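Local atomic coordinates of putative uncharacterized protein (Chaetomium thermophilum, PDB entry 4XRI), a protein that probably serves as a nuclear import receptor of the importin beta family, a flexible HEAT-repeat solenoid likely to bind a small GTPase. Residues 198-203 / 243-248; 219-224 / 228-233; 236-241 / 273-278; 283-288 / 352-357. The protein carries 2 engineered substitutions. One frame throughout, in Å; residues are numbered along the deposited sequence.

Contact 1: residues 198-203 / 243-248; sequences PNNEVR and SRIQQG. With SO4 (sulfate ion), chain D.
Ile-245 is wedged between Asn-200 and Arg-203 in an aliphatic helix-to-helix contact of the HEAT-repeat solenoid, where the first turns of helices 200-212 and 243-260 meet. The backbones are close here, Arg-203 CA and Ile-245 CA being 6.7 Å apart, and one methyl group does most of the touching. With CG1 anti to its carbonyl carbon (chi1 -58°) and CD1 carried straight on, Ile-245 reaches out of its helix and crosses both partners at about a right angle. Ile-245 CD1 sits 3.7 Å from Arg-203 CB and 3.6 Å from Asn-200 OD1, the latter a simple van der Waals approach at the exposed margin. The same methyl lies over one face of the Arg-203 guanidinium, displaced toward the rim, while CG2 faces Ala-240 in the neighbouring loop.

Arg-203 bends at chi3 (73°), which swings the guanidinium across Ile-245 and leaves NE to donate to the carbonyl of Ala-193. Its buried aliphatic stem therefore serves the helix interface, and its charged end is anchored from outside the two helices. Cutting Arg-203 back to alanine is likely to strip Ile-245 CD1 of the arm and guanidinium it packs against, with only CB of this residue still in touch, and to deprive the Ala-193 carbonyl of its donor. A sulfate ion, probably from the crystallisation liquor, lies at the guanidinium edge with its sulfur in plane. Arg-203 NH1 gives the sulfate one well-directed bond, to O2 (3.1 Å, 161°), and one weak, more bent one, to O1 (2.8 Å).

Contact 2: residues 219-224 / 228-233; sequences NNFKHE and NYIMQV
Phe-221 provides the tight part of this contact, its ring packed against Ile-230 and Met-231 where the connection from helix 214-217 turns into helix 224-238. Phe-221 CE1 meets Ile-230 CD1 at 3.7 Å, and CZ rests near the CG2 branch of the same isoleucine, so both of its arms are used. Met-231 approaches at the ring edge: its chain bends twice, at chi2 and chi3, bringing SD within 4.0 Å of Phe-221 CE2 and close to the ring plane, 5.2 Å from the centroid. This is a Met-aromatic contact of the edge-on kind. Tyr-260 stacks on the same phenyl ring, and Ile-256 of helix 243-260 also packs against it, which places the cluster in the buried interior between successive helices of the HEAT-repeat array.

The other half of the contact belongs to the start of helix 224-238, just after the N-cap residue His-223. There Asn-228 N donates to Glu-224 O in a nearly straight helical bond (2.9 Å, 173°). The side chains are more loosely related: the amide of Asn-228 passes obliquely over the stem of Glu-224, ND2 lying 3.3 Å from Glu-224 CG, and the amide and carboxylate planes are 39° apart. Asn-228 OD1 is held by the hydroxyl of Tyr-267, whereas the extended Glu-224 chain runs out along the exposed side, where a glycerol molecule lies about 4 Å from it.

Contact 3: residues 236-241 / 273-278; sequences EATQAQ and FGLTIL. With SO4 (sulfate ion), chain D.
Gln-239 lies across Leu-275 and ends at Leu-278, just past the last turn of helix 224-238, where this helix of the HEAT-repeat solenoid meets helix 265-280. Gln-239 CB stands back, 4.7 Å from Leu-275 CD2. The next two atoms come in closer, Gln-239 CG and CD each lying 3.6 Å from Leu-275 CD2, so the extended chain passes over that methyl at about a right angle. At the Gln-239 amide the two arms part: OE1 stays on Leu-275 CD2 at 3.3 Å, and NE2 turns to Leu-278 CD1, 3.7 Å away.

Thr-238 presses on the same leucine from deeper in the interface. Thr-238 OG1, between the backbone N and the carbonyl carbon (chi1 61°) and hydrogen-bonded to the carbonyl of Cys-235, faces both Leu-275 methyls, 3.3 Å from CD1. Beyond the interface, Gln-241 N gives a weak bond to the sulfate ion that Arg-203 also holds.

The polar atoms of Thr-238 and Gln-239 meet leucine hydrocarbon, mostly methyl groups. Across these two segments the fit rests on van der Waals contact, with no directional bond between them, which is consistent with a solenoid known to be highly flexible.

Contact 4: residues 283-288 / 352-357; sequences DDEDVA and YNISRA
Glu-285 and Ile-354 join two helix starts through one hydrogen bond: Ile-354 N donates to Glu-285 OE2 (3.2 Å, 141°), meeting the anti side of the oxygen somewhat out of the carboxylate plane. The glutamate spans the gap fully stretched, CG opposite the backbone N (chi1 -179°), and Glu-285 OE2 also passes 3.6 Å from Asn-353 CB. Next to this bond, Ile-354 sends CD1 onto the backbone and CB of Ala-288, 3.8 Å from Ala-288 C, and also packs on Val-292 one turn further along helix 285-310.

Asn-353 sets the backbone that Glu-285 grips. Asn-353 OD1 takes Arg-356 N at 3.1 Å, almost in line with the C=O bond, and Ser-355 OG at 2.7 Å from above the carbonyl plane; Ser-355 N adds a weak third bond. With alanine instead of Asn-353, Arg-356 N and the Ser-355 hydroxyl would probably lose their acceptor, and the first turn of helix 354-369 could fray beside Glu-285. On the facing helix, Asp-284 OD1 accepts from Val-287 N at 3.2 Å and weakly from Asp-286 N, and its OD2 is fixed by Ser-243. The backbone amides at the N-terminal end of helix 354-369 would be expected to favour the negative charge of Glu-285. Side-chain N-caps thus open both helices, 285-310 and 354-369, with a carboxylate from one bonded to the first turn of the other in this HEAT-repeat solenoid.

In the fold
All four contacts fall in the N-terminal half of the solenoid, between successive or nearby helices. Contacts 1 and 3 alternate along the chain, and contact 2 lies wholly within the span of contact 1; contact 4 comes last. Contacts 1 and 3, with centres about 13 Å apart, touch through Gln-246 and Thr-238 and share the sulfate ion. Contact 2 uses the same helix 224-238 as contact 3, with its centre about 18 Å away. Contact 4, about 19 Å from contact 1 between centres, is tied to it by Ser-243 and Asp-284. Small interfaces follow one another from helix to helix, some touching and some not, which is consistent with a solenoid that can flex.

Contact 1: residues 198-203 / 243-248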
# COMPACT_ATOMS: atom_id res chain seq x y z
N PRO A 198 29.62 -25.14 21.50
CA PRO A 198 29.25 -26.55 21.36
C PRO A 198 27.75 -26.77 21.20
O PRO A 198 27.33 -27.71 20.52
CB PRO A 198 29.75 -27.18 22.66
CG PRO A 198 29.75 -26.06 23.64
CD PRO A 198 30.15 -24.85 22.85
N ASN A 199 26.95 -25.90 21.81
CA ASN A 199 25.50 -26.07 21.85
C ASN A 199 24.80 -25.38 20.68
O ASN A 199 24.90 -24.16 20.52
CB ASN A 199 24.96 -25.55 23.18
CG ASN A 199 23.63 -26.18 23.55
OD1 ASN A 199 22.66 -26.09 22.81
ND2 ASN A 199 23.60 -26.83 24.71
N ASN A 200 24.10 -26.16 19.87
CA ASN A 200 23.42 -25.63 18.69
C ASN A 200 22.21 -24.76 19.03
O ASN A 200 21.87 -23.85 18.28
CB ASN A 200 22.98 -26.78 17.77
CG ASN A 200 24.13 -27.37 16.99
OD1 ASN A 200 25.18 -26.73 16.83
ND2 ASN A 200 23.94 -28.57 16.47
N GLU A 201 21.57 -25.06 20.15
CA GLU A 201 20.43 -24.27 20.62
C GLU A 201 20.89 -22.86 20.95
O GLU A 201 20.23 -21.88 20.62
CB GLU A 201 19.78 -24.92 21.84
CG GLU A 201 19.63 -26.42 21.75
CD GLU A 201 18.63 -26.85 20.68
OE1 GLU A 201 17.71 -26.07 20.39
OE2 GLU A 201 18.78 -27.97 20.14
N VAL A 202 22.04 -22.77 21.61
CA VAL A 202 22.65 -21.50 21.97
C VAL A 202 23.04 -20.71 20.72
O VAL A 202 22.78 -19.51 20.62
CB VAL A 202 23.89 -21.71 22.86
CG1 VAL A 202 24.67 -20.41 23.02
CG2 VAL A 202 23.48 -22.27 24.22
N ARG A 203 23.65 -21.41 19.76
CA ARG A 203 24.07 -20.78 18.51
C ARG A 203 22.89 -20.18 17.75
O ARG A 203 23.00 -19.07 17.22
CB ARG A 203 24.80 -21.79 17.62
CG ARG A 203 26.25 -22.04 18.00
CD ARG A 203 26.97 -22.87 16.95
NE ARG A 203 27.25 -22.11 15.73
CZ ARG A 203 27.71 -22.65 14.61
NH1 ARG A 203 27.94 -23.95 14.54
NH2 ARG A 203 27.94 -21.88 13.55
N SER A 243 20.26 -27.02 10.40
CA SER A 243 19.36 -26.26 9.53
C SER A 243 18.86 -24.97 10.17
O SER A 243 18.79 -23.93 9.51
CB SER A 243 18.16 -27.13 9.14
OG SER A 243 17.07 -26.33 8.72
N ARG A 244 18.50 -25.03 11.45
CA ARG A 244 17.99 -23.87 12.17
C ARG A 244 19.02 -22.75 12.21
O ARG A 244 18.69 -21.58 12.01
CB ARG A 244 17.58 -24.26 13.59
CG ARG A 244 16.24 -24.98 13.66
CD ARG A 244 15.10 -24.01 13.45
NE ARG A 244 13.93 -24.66 12.85
CZ ARG A 244 12.77 -24.06 12.64
NH1 ARG A 244 11.77 -24.72 12.08
NH2 ARG A 244 12.60 -22.79 12.99
N ILE A 245 20.28 -23.11 12.46
CA ILE A 245 21.36 -22.13 12.52
C ILE A 245 21.55 -21.44 11.17
O ILE A 245 21.72 -20.23 11.10
CB ILE A 245 22.69 -22.79 12.96
CG1 ILE A 245 22.52 -23.46 14.32
CG2 ILE A 245 23.81 -21.76 13.00
CD1 ILE A 245 23.81 -24.04 14.87
N GLN A 246 21.51 -22.24 10.11
CA GLN A 246 21.56 -21.73 8.74
C GLN A 246 20.47 -20.69 8.51
O GLN A 246 20.74 -19.60 8.00
CB GLN A 246 21.41 -22.86 7.73
CG GLN A 246 22.71 -23.57 7.36
CD GLN A 246 22.61 -24.30 6.04
OE1 GLN A 246 21.78 -25.20 5.87
NE2 GLN A 246 23.44 -23.91 5.08
N GLN A 247 19.25 -21.05 8.88
CA GLN A 247 18.09 -20.17 8.72
C GLN A 247 18.27 -18.84 9.43
O GLN A 247 18.01 -17.78 8.86
CB GLN A 247 16.82 -20.86 9.23
CG GLN A 247 16.40 -22.07 8.42
CD GLN A 247 15.18 -22.75 9.00
OE1 GLN A 247 14.19 -22.10 9.33
NE2 GLN A 247 15.25 -24.07 9.13
N GLY A 248 18.72 -18.90 10.68
CA GLY A 248 18.98 -17.71 11.46
C GLY A 248 20.05 -16.86 10.81
O GLY A 248 19.95 -15.63 10.77
S SO4 D . 29.50 -26.21 12.34
O1 SO4 D . 28.45 -26.45 13.33
O2 SO4 D . 29.56 -24.79 12.03
O3 SO4 D . 30.79 -26.65 12.88
O4 SO4 D . 29.20 -26.97 11.13

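Contact 2: residues 219-224 / 228-233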
# COMPACT_ATOMS: atom_id res chain seq x y z
N ASN A 219 26.65 -0.59 15.40
CA ASN A 219 26.84 0.85 15.37
C ASN A 219 26.74 1.34 13.93
O ASN A 219 27.61 2.05 13.44
CB ASN A 219 28.18 1.26 15.98
CG ASN A 219 28.25 2.74 16.29
OD1 ASN A 219 27.24 3.45 16.23
ND2 ASN A 219 29.44 3.23 16.63
N ASN A 220 25.67 0.90 13.27
CA ASN A 220 25.40 1.26 11.88
C ASN A 220 26.53 0.87 10.93
O ASN A 220 26.70 1.49 9.88
CB ASN A 220 25.11 2.75 11.78
CG ASN A 220 24.02 3.20 12.74
OD1 ASN A 220 24.24 4.05 13.60
ND2 ASN A 220 22.83 2.61 12.60
N PHE A 221 27.29 -0.16 11.31
CA PHE A 221 28.29 -0.77 10.43
C PHE A 221 29.36 0.19 9.91
O PHE A 221 29.97 -0.07 8.87
CB PHE A 221 27.59 -1.43 9.24
CG PHE A 221 27.45 -2.92 9.36
CD1 PHE A 221 26.91 -3.49 10.50
CD2 PHE A 221 27.84 -3.74 8.33
CE1 PHE A 221 26.78 -4.86 10.61
CE2 PHE A 221 27.71 -5.12 8.43
CZ PHE A 221 27.18 -5.67 9.57
N LYS A 222 29.60 1.28 10.63
CA LYS A 222 30.51 2.31 10.14
C LYS A 222 31.98 1.91 10.22
O LYS A 222 32.79 2.35 9.40
CB LYS A 222 30.30 3.61 10.92
CG LYS A 222 28.85 4.01 11.09
CD LYS A 222 28.72 5.48 11.45
CE LYS A 222 27.40 5.77 12.13
NZ LYS A 222 27.35 5.15 13.48
N HIS A 223 32.32 1.07 11.19
CA HIS A 223 33.71 0.74 11.45
C HIS A 223 34.06 -0.67 10.98
O HIS A 223 33.30 -1.61 11.19
CB HIS A 223 34.02 0.91 12.94
CG HIS A 223 33.51 2.20 13.51
ND1 HIS A 223 32.49 2.25 14.43
CD2 HIS A 223 33.86 3.48 13.26
CE1 HIS A 223 32.24 3.51 14.75
NE2 HIS A 223 33.06 4.28 14.05
N GLU A 224 35.22 -0.79 10.34
CA GLU A 224 35.62 -2.01 9.65
C GLU A 224 35.81 -3.21 10.58
O GLU A 224 35.56 -4.35 10.19
CB GLU A 224 36.92 -1.76 8.87
CG GLU A 224 37.22 -2.79 7.80
CD GLU A 224 38.46 -2.45 7.00
OE1 GLU A 224 39.26 -1.62 7.47
OE2 GLU A 224 38.64 -3.02 5.90
N ASN A 228 33.73 -6.63 10.02
CA ASN A 228 34.34 -7.93 9.76
C ASN A 228 34.01 -8.94 10.85
O ASN A 228 33.83 -10.13 10.57
CB ASN A 228 35.85 -7.78 9.62
CG ASN A 228 36.25 -7.01 8.37
OD1 ASN A 228 35.78 -7.30 7.27
ND2 ASN A 228 37.11 -6.01 8.54
N TYR A 229 33.96 -8.47 12.09
CA TYR A 229 33.58 -9.28 13.25
C TYR A 229 32.24 -9.95 13.01
O TYR A 229 32.13 -11.18 13.03
CB TYR A 229 33.54 -8.40 14.50
CG TYR A 229 33.51 -9.13 15.83
CD1 TYR A 229 32.49 -8.91 16.74
CD2 TYR A 229 34.51 -10.03 16.17
CE1 TYR A 229 32.46 -9.56 17.97
CE2 TYR A 229 34.50 -10.69 17.39
CZ TYR A 229 33.47 -10.45 18.28
OH TYR A 229 33.45 -11.11 19.49
N ILE A 230 31.22 -9.13 12.77
CA ILE A 230 29.86 -9.60 12.54
C ILE A 230 29.74 -10.44 11.27
O ILE A 230 29.13 -11.50 11.27
CB ILE A 230 28.89 -8.42 12.46
CG1 ILE A 230 28.85 -7.69 13.81
CG2 ILE A 230 27.50 -8.88 12.06
CD1 ILE A 230 28.17 -6.34 13.76
N MET A 231 30.35 -9.96 10.18
CA MET A 231 30.25 -10.66 8.90
C MET A 231 30.92 -12.03 8.95
O MET A 231 30.44 -12.98 8.31
CB MET A 231 30.87 -9.81 7.79
CG MET A 231 30.11 -8.53 7.48
SD MET A 231 28.36 -8.82 7.14
CE MET A 231 28.47 -9.68 5.58
N GLN A 232 32.00 -12.15 9.70
CA GLN A 232 32.71 -13.42 9.80
C GLN A 232 31.83 -14.50 10.44
O GLN A 232 31.73 -15.61 9.92
CB GLN A 232 34.01 -13.27 10.59
CG GLN A 232 34.91 -14.50 10.57
CD GLN A 232 34.53 -15.54 11.62
OE1 GLN A 232 34.04 -15.19 12.69
NE2 GLN A 232 34.74 -16.81 11.29
N VAL A 233 31.19 -14.16 11.56
CA VAL A 233 30.38 -15.12 12.29
C VAL A 233 29.10 -15.45 11.53
O VAL A 233 28.60 -16.57 11.59
CB VAL A 233 30.04 -14.62 13.72
CG1 VAL A 233 29.01 -13.52 13.70
CG2 VAL A 233 29.56 -15.78 14.58

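Contact 3: residues 236-241 / 273-278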
# COMPACT_ATOMS: atom_id res chain seq x y z
N GLU A 236 30.04 -17.75 8.59
CA GLU A 236 30.36 -19.04 9.19
C GLU A 236 29.09 -19.82 9.51
O GLU A 236 29.01 -21.03 9.27
CB GLU A 236 31.18 -18.83 10.47
CG GLU A 236 31.46 -20.08 11.27
CD GLU A 236 32.31 -19.81 12.51
OE1 GLU A 236 33.55 -19.82 12.39
OE2 GLU A 236 31.73 -19.58 13.59
N ALA A 237 28.10 -19.11 10.03
CA ALA A 237 26.85 -19.73 10.48
C ALA A 237 25.98 -20.19 9.32
O ALA A 237 25.15 -21.08 9.48
CB ALA A 237 26.09 -18.76 11.37
N THR A 238 26.16 -19.58 8.15
CA THR A 238 25.38 -19.95 6.97
C THR A 238 25.75 -21.35 6.48
O THR A 238 24.96 -22.01 5.79
CB THR A 238 25.56 -18.96 5.81
OG1 THR A 238 26.94 -18.92 5.41
CG2 THR A 238 25.11 -17.57 6.21
N GLN A 239 26.94 -21.80 6.83
CA GLN A 239 27.40 -23.12 6.41
C GLN A 239 27.44 -24.09 7.59
O GLN A 239 28.16 -25.09 7.56
CB GLN A 239 28.78 -23.03 5.76
CG GLN A 239 28.72 -22.61 4.30
CD GLN A 239 30.07 -22.63 3.63
OE1 GLN A 239 30.92 -21.78 3.88
NE2 GLN A 239 30.28 -23.62 2.77
N ALA A 240 26.66 -23.79 8.62
CA ALA A 240 26.53 -24.69 9.75
C ALA A 240 25.72 -25.92 9.35
O ALA A 240 24.84 -25.85 8.50
CB ALA A 240 25.87 -23.98 10.92
N GLN A 241 26.04 -27.05 9.97
CA GLN A 241 25.39 -28.31 9.64
C GLN A 241 23.92 -28.28 10.05
O GLN A 241 23.06 -28.87 9.39
CB GLN A 241 26.11 -29.48 10.32
CG GLN A 241 26.00 -30.80 9.59
CD GLN A 241 27.13 -31.74 9.93
OE1 GLN A 241 28.13 -31.34 10.54
NE2 GLN A 241 27.00 -33.01 9.55
N PHE A 273 28.40 -14.16 -2.29
CA PHE A 273 28.10 -14.70 -3.61
C PHE A 273 27.95 -16.21 -3.56
O PHE A 273 26.90 -16.76 -3.89
CB PHE A 273 29.20 -14.30 -4.60
CG PHE A 273 28.83 -14.49 -6.04
CD1 PHE A 273 29.81 -14.48 -7.02
CD2 PHE A 273 27.51 -14.65 -6.42
CE1 PHE A 273 29.48 -14.64 -8.35
CE2 PHE A 273 27.17 -14.82 -7.75
CZ PHE A 273 28.16 -14.81 -8.72
N GLY A 274 29.01 -16.89 -3.13
CA GLY A 274 29.03 -18.34 -3.05
C GLY A 274 28.11 -18.90 -1.99
O GLY A 274 27.45 -19.92 -2.21
N LEU A 275 28.06 -18.25 -0.83
CA LEU A 275 27.22 -18.71 0.27
C LEU A 275 25.74 -18.75 -0.10
O LEU A 275 25.05 -19.73 0.19
CB LEU A 275 27.41 -17.82 1.50
CG LEU A 275 28.72 -17.96 2.26
CD1 LEU A 275 28.76 -16.98 3.41
CD2 LEU A 275 28.88 -19.39 2.77
N THR A 276 25.26 -17.69 -0.73
CA THR A 276 23.85 -17.59 -1.08
C THR A 276 23.50 -18.50 -2.26
O THR A 276 22.38 -18.98 -2.36
CB THR A 276 23.46 -16.14 -1.41
OG1 THR A 276 24.30 -15.63 -2.46
CG2 THR A 276 23.61 -15.26 -0.18
N ILE A 277 24.47 -18.73 -3.14
CA ILE A 277 24.31 -19.70 -4.22
C ILE A 277 24.08 -21.09 -3.63
O ILE A 277 23.15 -21.80 -4.04
CB ILE A 277 25.54 -19.72 -5.15
CG1 ILE A 277 25.53 -18.51 -6.08
CG2 ILE A 277 25.57 -21.01 -5.97
CD1 ILE A 277 26.82 -18.32 -6.84
N LEU A 278 24.91 -21.45 -2.67
CA LEU A 278 24.77 -22.71 -1.95
C LEU A 278 23.44 -22.77 -1.22
O LEU A 278 22.77 -23.81 -1.19
CB LEU A 278 25.92 -22.91 -0.96
CG LEU A 278 27.34 -23.08 -1.51
CD1 LEU A 278 28.32 -23.29 -0.36
CD2 LEU A 278 27.41 -24.25 -2.48
S SO4 D . 29.50 -26.21 12.34
O1 SO4 D . 28.45 -26.45 13.33
O2 SO4 D . 29.56 -24.79 12.03
O3 SO4 D . 30.79 -26.65 12.88
O4 SO4 D . 29.20 -26.97 11.13

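Contact 4: residues 283-288 / 352-357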
# COMPACT_ATOMS: atom_id res chain seq x y z
N ASP A 283 18.75 -28.41 0.24
CA ASP A 283 17.68 -29.41 0.30
C ASP A 283 16.60 -28.98 1.29
O ASP A 283 15.47 -29.47 1.24
CB ASP A 283 18.24 -30.78 0.68
CG ASP A 283 19.20 -31.32 -0.36
OD1 ASP A 283 19.02 -31.01 -1.56
OD2 ASP A 283 20.14 -32.05 0.02
N ASP A 284 16.96 -28.08 2.19
CA ASP A 284 16.02 -27.52 3.15
C ASP A 284 15.30 -26.33 2.52
O ASP A 284 15.94 -25.32 2.20
CB ASP A 284 16.73 -27.11 4.44
CG ASP A 284 15.77 -26.62 5.51
OD1 ASP A 284 15.27 -25.49 5.39
OD2 ASP A 284 15.53 -27.37 6.48
N GLU A 285 13.99 -26.44 2.36
CA GLU A 285 13.22 -25.42 1.65
C GLU A 285 13.26 -24.07 2.36
O GLU A 285 13.21 -23.02 1.71
CB GLU A 285 11.77 -25.87 1.47
CG GLU A 285 10.91 -24.86 0.72
CD GLU A 285 9.66 -25.48 0.13
OE1 GLU A 285 9.49 -26.71 0.24
OE2 GLU A 285 8.85 -24.73 -0.45
N ASP A 286 13.39 -24.08 3.68
CA ASP A 286 13.35 -22.85 4.46
C ASP A 286 14.60 -21.99 4.27
O ASP A 286 14.50 -20.76 4.19
CB ASP A 286 13.14 -23.15 5.94
CG ASP A 286 11.75 -23.67 6.24
OD1 ASP A 286 10.79 -22.90 6.06
OD2 ASP A 286 11.62 -24.84 6.66
N VAL A 287 15.78 -22.60 4.20
CA VAL A 287 17.00 -21.82 3.98
C VAL A 287 17.09 -21.45 2.51
O VAL A 287 17.67 -20.42 2.15
CB VAL A 287 18.28 -22.57 4.43
CG1 VAL A 287 17.93 -23.83 5.18
CG2 VAL A 287 19.20 -22.87 3.26
N ALA A 288 16.52 -22.30 1.66
CA ALA A 288 16.46 -22.01 0.23
C ALA A 288 15.62 -20.76 0.00
O ALA A 288 16.00 -19.88 -0.79
CB ALA A 288 15.87 -23.19 -0.54
N TYR A 352 3.39 -19.19 0.24
CA TYR A 352 4.72 -18.81 -0.21
C TYR A 352 5.67 -19.99 -0.14
O TYR A 352 6.25 -20.27 0.90
CB TYR A 352 5.26 -17.64 0.62
CG TYR A 352 6.17 -16.71 -0.15
CD1 TYR A 352 5.72 -16.02 -1.27
CD2 TYR A 352 7.49 -16.51 0.25
CE1 TYR A 352 6.54 -15.17 -1.97
CE2 TYR A 352 8.33 -15.66 -0.45
CZ TYR A 352 7.85 -14.99 -1.56
OH TYR A 352 8.68 -14.14 -2.26
N ASN A 353 5.80 -20.70 -1.26
CA ASN A 353 6.77 -21.78 -1.37
C ASN A 353 7.99 -21.31 -2.15
O ASN A 353 8.11 -20.13 -2.48
CB ASN A 353 6.14 -23.02 -2.02
CG ASN A 353 5.47 -22.72 -3.35
OD1 ASN A 353 5.89 -21.83 -4.08
ND2 ASN A 353 4.42 -23.48 -3.66
N ILE A 354 8.90 -22.23 -2.46
CA ILE A 354 10.15 -21.86 -3.11
C ILE A 354 9.95 -21.40 -4.56
O ILE A 354 10.68 -20.55 -5.05
CB ILE A 354 11.17 -23.02 -3.06
CG1 ILE A 354 12.55 -22.55 -3.53
CG2 ILE A 354 10.69 -24.21 -3.88
CD1 ILE A 354 13.10 -21.39 -2.74
N SER A 355 8.94 -21.96 -5.22
CA SER A 355 8.72 -21.67 -6.64
C SER A 355 8.17 -20.27 -6.86
O SER A 355 8.54 -19.58 -7.81
CB SER A 355 7.78 -22.71 -7.25
OG SER A 355 6.53 -22.72 -6.59
N ARG A 356 7.27 -19.84 -5.98
CA ARG A 356 6.70 -18.50 -6.09
C ARG A 356 7.72 -17.47 -5.63
O ARG A 356 7.76 -16.35 -6.13
CB ARG A 356 5.40 -18.39 -5.29
CG ARG A 356 4.42 -19.50 -5.61
CD ARG A 356 3.01 -19.16 -5.19
NE ARG A 356 2.16 -20.35 -5.21
CZ ARG A 356 0.83 -20.33 -5.26
NH1 ARG A 356 0.18 -19.18 -5.31
NH2 ARG A 356 0.16 -21.47 -5.27
N ALA A 357 8.54 -17.86 -4.66
CA ALA A 357 9.64 -17.02 -4.21
C ALA A 357 10.61 -16.76 -5.36
O ALA A 357 11.01 -15.62 -5.61
CB ALA A 357 10.36 -17.66 -3.04